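Local atomic coordinates of WipB (Legionella pneumophila, PDB entry 5NNY), a protein that acts as a translocated serine/threonine phosphatase that targets the host lysosomal nutrient-sensing machinery, and is represented here by its phosphatase domain. Residues A[195-199]-A[233-237]; A[202-208]-A[299-305]. All coordinates share one frame; numbering follows the deposited sequence.

Contact 1: A[195-199]-A[233-237]; sequences YSLDP and AVDLA
The phenol ring of Tyr195 carries the methyl of Ala237 on one face: Ala237 CB lies 3.7 Å from the ring centroid and 21° off the normal, a CH-pi contact displaced toward the rim, with Tyr195 CZ its nearest ring atom at 3.5 Å. Tyr195 CE2 also comes within 3.5 Å of Ala237 O, the carbonyl of the same residue. The hydroxyl reaches one helical turn further, to a hydrogen bond with Asp241 OD1, which pins the ring's far end. With CG lying between the backbone N and the carbonyl carbon (chi1 63°), the ring extends from the strand over the helix.

Strand 190-198 belongs to the mixed sheet of a calcineurin-like phosphoesterase fold, and here it packs against the first turn of helix 233-253, the two short axes 8.8 Å apart and running nearly opposite ways at 150°.

Two residues on, Leu197 straddles that turn with its two methyls. Leu197 CD1 sits 3.6 Å from Ala233 CB, next to the peptide that leads to Val234, while Leu197 CD2 touches Ala237 CB at 3.8 Å and, obliquely, Val234 CG2 at 3.9 Å. Beyond the strand, Pro199 CB meets the same Val234 CG2 methyl at 3.8 Å, with Val234 and Pro199 on the exposed side.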
loop_
_atom_site.group_PDB
_atom_site.type_symbol
_atom_site.label_atom_id
_atom_site.label_comp_id
_atom_site.label_asym_id
_atom_site.label_seq_id
_atom_site.Cartn_x
_atom_site.Cartn_y
_atom_site.Cartn_z
ATOM N N TYR A 195 -5.623 -5.468 -12.995
ATOM C CA TYR A 195 -5.760 -5.286 -14.438
ATOM C C TYR A 195 -6.988 -4.452 -14.788
ATOM O O TYR A 195 -7.946 -4.339 -14.017
ATOM C CB TYR A 195 -5.818 -6.640 -15.168
ATOM C CG TYR A 195 -7.019 -7.466 -14.776
ATOM C CD1 TYR A 195 -8.262 -7.230 -15.355
ATOM C CD2 TYR A 195 -6.909 -8.475 -13.824
ATOM C CE1 TYR A 195 -9.363 -7.961 -14.983
ATOM C CE2 TYR A 195 -7.999 -9.214 -13.446
ATOM C CZ TYR A 195 -9.222 -8.961 -14.037
ATOM O OH TYR A 195 -10.312 -9.698 -13.651
ATOM N N SER A 196 -6.944 -3.882 -15.991
ATOM C CA SER A 196 -8.110 -3.332 -16.665
ATOM C C SER A 196 -8.250 -4.083 -17.979
ATOM O O SER A 196 -7.284 -4.188 -18.739
ATOM C CB SER A 196 -7.963 -1.830 -16.921
ATOM O OG SER A 196 -9.069 -1.354 -17.673
ATOM N N LEU A 197 -9.429 -4.636 -18.231
ATOM C CA LEU A 197 -9.611 -5.564 -19.339
ATOM C C LEU A 197 -10.607 -5.015 -20.349
ATOM O O LEU A 197 -11.647 -4.469 -19.977
ATOM C CB LEU A 197 -10.072 -6.933 -18.806
ATOM C CG LEU A 197 -10.482 -8.041 -19.776
ATOM C CD1 LEU A 197 -9.272 -8.640 -20.493
ATOM C CD2 LEU A 197 -11.252 -9.101 -19.022
ATOM N N ASP A 198 -10.281 -5.176 -21.635
ATOM C CA ASP A 198 -11.156 -4.807 -22.749
ATOM C C ASP A 198 -11.407 -6.093 -23.522
ATOM O O ASP A 198 -10.645 -6.435 -24.440
ATOM C CB ASP A 198 -10.515 -3.729 -23.624
ATOM C CG ASP A 198 -11.420 -3.258 -24.749
ATOM O OD1 ASP A 198 -12.411 -3.951 -25.057
ATOM O OD2 ASP A 198 -11.119 -2.187 -25.326
ATOM N N PRO A 199 -12.450 -6.849 -23.176
ATOM C CA PRO A 199 -12.642 -8.161 -23.817
ATOM C C PRO A 199 -12.854 -8.074 -25.326
ATOM O O PRO A 199 -12.384 -8.951 -26.058
ATOM C CB PRO A 199 -13.882 -8.723 -23.106
ATOM C CG PRO A 199 -14.053 -7.890 -21.878
ATOM C CD PRO A 199 -13.514 -6.541 -22.204
ATOM N N ALA A 233 -6.672 -12.325 -23.502
ATOM C CA ALA A 233 -6.678 -11.317 -22.440
ATOM C C ALA A 233 -7.669 -11.679 -21.339
ATOM O O ALA A 233 -7.371 -11.512 -20.148
ATOM C CB ALA A 233 -7.021 -9.938 -23.010
ATOM N N VAL A 234 -8.856 -12.168 -21.722
ATOM C CA VAL A 234 -9.849 -12.629 -20.757
ATOM C C VAL A 234 -9.290 -13.773 -19.919
ATOM O O VAL A 234 -9.504 -13.830 -18.703
ATOM C CB VAL A 234 -11.152 -13.038 -21.481
ATOM C CG1 VAL A 234 -11.957 -13.995 -20.632
ATOM C CG2 VAL A 234 -11.994 -11.800 -21.806
ATOM N N ASP A 235 -8.568 -14.701 -20.549
ATOM C CA ASP A 235 -8.020 -15.826 -19.795
ATOM C C ASP A 235 -6.958 -15.366 -18.802
ATOM O O ASP A 235 -6.880 -15.878 -17.680
ATOM C CB ASP A 235 -7.439 -16.877 -20.743
ATOM C CG ASP A 235 -8.291 -18.127 -20.811
ATOM O OD1 ASP A 235 -9.422 -18.096 -20.271
ATOM O OD2 ASP A 235 -7.836 -19.139 -21.393
ATOM N N LEU A 236 -6.118 -14.415 -19.204
ATOM C CA LEU A 236 -5.104 -13.906 -18.290
ATOM C C LEU A 236 -5.747 -13.211 -17.103
ATOM O O LEU A 236 -5.301 -13.365 -15.958
ATOM C CB LEU A 236 -4.169 -12.948 -19.029
ATOM C CG LEU A 236 -2.914 -12.536 -18.249
ATOM C CD1 LEU A 236 -1.984 -13.722 -18.016
ATOM C CD2 LEU A 236 -2.180 -11.388 -18.936
ATOM N N ALA A 237 -6.809 -12.448 -17.361
ATOM C CA ALA A 237 -7.556 -11.813 -16.286
ATOM C C ALA A 237 -8.122 -12.854 -15.335
ATOM O O ALA A 237 -8.122 -12.663 -14.115
ATOM C CB ALA A 237 -8.676 -10.957 -16.878
#

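Contact 2: A[202-208]-A[299-305]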
loop_
_atom_site.group_PDB
_atom_site.type_symbol
_atom_site.label_atom_id
_atom_site.label_comp_id
_atom_site.label_asym_id
_atom_site.label_seq_id
_atom_site.Cartn_x
_atom_site.Cartn_y
_atom_site.Cartn_z
ATOM N N ASN A 202 -9.583 -7.805 -27.024
ATOM C CA ASN A 202 -8.591 -8.794 -26.620
ATOM C C ASN A 202 -7.326 -8.078 -26.137
ATOM O O ASN A 202 -6.213 -8.368 -26.566
ATOM C CB ASN A 202 -8.285 -9.762 -27.775
ATOM C CG ASN A 202 -7.404 -10.922 -27.360
ATOM O OD1 ASN A 202 -7.431 -11.358 -26.210
ATOM N ND2 ASN A 202 -6.606 -11.420 -28.297
ATOM N N GLU A 203 -7.523 -7.101 -25.260
ATOM C CA GLU A 203 -6.442 -6.285 -24.727
ATOM C C GLU A 203 -6.567 -6.201 -23.213
ATOM O O GLU A 203 -7.678 -6.161 -22.676
ATOM C CB GLU A 203 -6.462 -4.881 -25.363
ATOM C CG GLU A 203 -5.332 -3.951 -24.939
ATOM C CD GLU A 203 -5.676 -3.097 -23.713
ATOM O OE1 GLU A 203 -6.842 -3.125 -23.245
ATOM O OE2 GLU A 203 -4.767 -2.392 -23.213
ATOM N N ILE A 204 -5.425 -6.173 -22.524
ATOM C CA ILE A 204 -5.422 -6.082 -21.067
ATOM C C ILE A 204 -4.285 -5.171 -20.621
ATOM O O ILE A 204 -3.200 -5.170 -21.214
ATOM C CB ILE A 204 -5.338 -7.481 -20.426
ATOM C CG1 ILE A 204 -5.547 -7.405 -18.906
ATOM C CG2 ILE A 204 -4.008 -8.179 -20.794
ATOM C CD1 ILE A 204 -5.501 -8.766 -18.234
ATOM N N LYS A 205 -4.567 -4.332 -19.622
ATOM C CA LYS A 205 -3.560 -3.521 -18.954
ATOM C C LYS A 205 -3.331 -4.152 -17.587
ATOM O O LYS A 205 -4.282 -4.292 -16.815
ATOM C CB LYS A 205 -4.012 -2.072 -18.782
ATOM C CG LYS A 205 -4.388 -1.348 -20.056
ATOM C CD LYS A 205 -4.717 0.115 -19.761
ATOM C CE LYS A 205 -5.723 0.661 -20.771
ATOM N NZ LYS A 205 -5.827 2.151 -20.709
ATOM N N VAL A 206 -2.091 -4.535 -17.292
ATOM C CA VAL A 206 -1.736 -5.164 -16.017
ATOM C C VAL A 206 -1.045 -4.121 -15.147
ATOM O O VAL A 206 -0.119 -3.441 -15.606
ATOM C CB VAL A 206 -0.848 -6.407 -16.223
ATOM C CG1 VAL A 206 -0.230 -6.872 -14.899
ATOM C CG2 VAL A 206 -1.683 -7.536 -16.832
ATOM N N PHE A 207 -1.507 -3.986 -13.902
ATOM C CA PHE A 207 -0.967 -3.033 -12.936
ATOM C C PHE A 207 -0.196 -3.774 -11.858
ATOM O O PHE A 207 -0.627 -4.822 -11.375
ATOM C CB PHE A 207 -2.067 -2.192 -12.271
ATOM C CG PHE A 207 -2.840 -1.310 -13.234
ATOM C CD1 PHE A 207 -3.956 -1.793 -13.890
ATOM C CD2 PHE A 207 -2.451 -0.001 -13.457
ATOM C CE1 PHE A 207 -4.673 -0.983 -14.768
ATOM C CE2 PHE A 207 -3.159 0.817 -14.329
ATOM C CZ PHE A 207 -4.268 0.326 -14.986
ATOM N N SER A 208 0.946 -3.216 -11.488
ATOM C CA SER A 208 1.757 -3.781 -10.424
ATOM C C SER A 208 2.551 -2.632 -9.840
ATOM O O SER A 208 2.665 -1.572 -10.453
ATOM C CB SER A 208 2.682 -4.893 -10.934
ATOM O OG SER A 208 3.581 -4.397 -11.919
ATOM N N LYS A 299 -1.085 -14.076 -28.306
ATOM C CA LYS A 299 -2.497 -14.386 -28.147
ATOM C C LYS A 299 -3.339 -13.210 -27.665
ATOM O O LYS A 299 -4.559 -13.345 -27.595
ATOM C CB LYS A 299 -2.654 -15.566 -27.185
ATOM C CG LYS A 299 -1.568 -16.621 -27.386
ATOM C CD LYS A 299 -1.731 -17.802 -26.447
ATOM C CE LYS A 299 -0.453 -18.638 -26.392
ATOM N NZ LYS A 299 -0.618 -19.856 -25.549
ATOM N N PHE A 300 -2.735 -12.072 -27.346
ATOM C CA PHE A 300 -3.483 -10.887 -26.937
ATOM C C PHE A 300 -2.510 -9.716 -26.876
ATOM O O PHE A 300 -1.290 -9.895 -26.931
ATOM C CB PHE A 300 -4.172 -11.087 -25.582
ATOM C CG PHE A 300 -3.232 -11.543 -24.498
ATOM C CD1 PHE A 300 -2.537 -10.616 -23.736
ATOM C CD2 PHE A 300 -3.008 -12.893 -24.275
ATOM C CE1 PHE A 300 -1.636 -11.029 -22.783
ATOM C CE2 PHE A 300 -2.122 -13.315 -23.304
ATOM C CZ PHE A 300 -1.432 -12.378 -22.554
ATOM N N LYS A 301 -3.070 -8.515 -26.767
ATOM C CA LYS A 301 -2.304 -7.299 -26.529
ATOM C C LYS A 301 -2.254 -7.024 -25.033
ATOM O O LYS A 301 -3.250 -7.209 -24.336
ATOM C CB LYS A 301 -2.930 -6.102 -27.242
ATOM C CG LYS A 301 -2.898 -6.231 -28.754
ATOM C CD LYS A 301 -3.718 -5.166 -29.441
ATOM C CE LYS A 301 -3.704 -5.417 -30.941
ATOM N NZ LYS A 301 -4.691 -4.596 -31.690
ATOM N N ILE A 302 -1.101 -6.574 -24.548
ATOM C CA ILE A 302 -0.937 -6.271 -23.128
ATOM C C ILE A 302 -0.083 -5.017 -22.995
ATOM O O ILE A 302 0.881 -4.822 -23.746
ATOM C CB ILE A 302 -0.325 -7.466 -22.359
ATOM C CG1 ILE A 302 -0.157 -7.156 -20.859
ATOM C CG2 ILE A 302 0.999 -7.879 -22.955
ATOM C CD1 ILE A 302 -0.047 -8.394 -20.025
ATOM N N THR A 303 -0.462 -4.146 -22.060
ATOM C CA THR A 303 0.410 -3.067 -21.614
ATOM C C THR A 303 0.627 -3.246 -20.119
ATOM O O THR A 303 -0.298 -3.614 -19.399
ATOM C CB THR A 303 -0.196 -1.685 -21.910
ATOM O OG1 THR A 303 -1.480 -1.593 -21.292
ATOM C CG2 THR A 303 -0.383 -1.469 -23.404
ATOM N N PHE A 304 1.860 -3.045 -19.669
ATOM C CA PHE A 304 2.183 -3.088 -18.249
ATOM C C PHE A 304 2.308 -1.663 -17.725
ATOM O O PHE A 304 2.935 -0.818 -18.368
ATOM C CB PHE A 304 3.479 -3.865 -17.998
ATOM C CG PHE A 304 3.375 -5.331 -18.285
ATOM C CD1 PHE A 304 2.945 -6.214 -17.311
ATOM C CD2 PHE A 304 3.699 -5.827 -19.542
ATOM C CE1 PHE A 304 2.855 -7.568 -17.575
ATOM C CE2 PHE A 304 3.605 -7.173 -19.812
ATOM C CZ PHE A 304 3.205 -8.050 -18.835
ATOM N N ILE A 305 1.714 -1.408 -16.559
ATOM C CA ILE A 305 1.728 -0.107 -15.897
ATOM C C ILE A 305 2.218 -0.314 -14.475
ATOM O O ILE A 305 1.618 -1.078 -13.717
ATOM C CB ILE A 305 0.330 0.539 -15.871
ATOM C CG1 ILE A 305 -0.143 0.894 -17.286
ATOM C CG2 ILE A 305 0.318 1.746 -14.932
ATOM C CD1 ILE A 305 -1.558 1.443 -17.325
#
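Ile302 lies beside Ile204, both side chains pointing the same way from paired strands. Ile302 CB passes 3.9 Å from Ile204 O and sits in the plane of the Phe300 ring, at the edge. Ile302 CG1, anti to the backbone N (chi1 180°), rests 4.0 Å from Ile204 CG2 and above one face of Phe304, offset toward the rim. The nearly extended chain carries the Ile302 CD1 tip on to Val206 CG2, 3.7 Å away. Leu236 of helix 233-253 also touches Ile302 on this apolar side.

The backbones form a parallel pair in which 301-306 is one edge strand, within this chain, of the mixed sheet of this calcineurin-like phosphoesterase domain. From Lys301 N to Asn202 O through to Ser208 N to Ile305 O, six backbone hydrogen bonds tie the strands together. On the opposite side, Ile305 lies along Phe207, with Ile305 CD1 3.5 Å from Phe207 CE2; Thr303 OG1 lies 3.2 Å from Lys205 CG.

At the start of the pair, Asn202 ND2 donates a straight bond to Lys299 O (2.9 Å, 168° at the hydrogen), nearly within its own amide plane. Asn202 OD1 accepts from Ala233 N, at the start of helix 233-253.

From the N terminus, strand 190-198 supplies 195-199, and a tight turn with a G1 beta bulge at Asn202 and Glu203, facing Asp198, brings the chain back antiparallel as 202-208. Ser196 N to Lys205 O, 2.8 Å, and Asp198 N to Glu203 O, 3.0 Å, are probable hydrogen bonds joining the contacts. After helix 214-224 the chain reaches 233-237, where contact 1 closes a loop of 33 residues. A strand-free excursion, about half helix, then leads to 299-305, where contact 2 closes one of 90. The segments alternate, so the two loops cross. Helix 233-253 packs against strands 190-198 and 203-208, and Ala233 N also touches Phe300 CB.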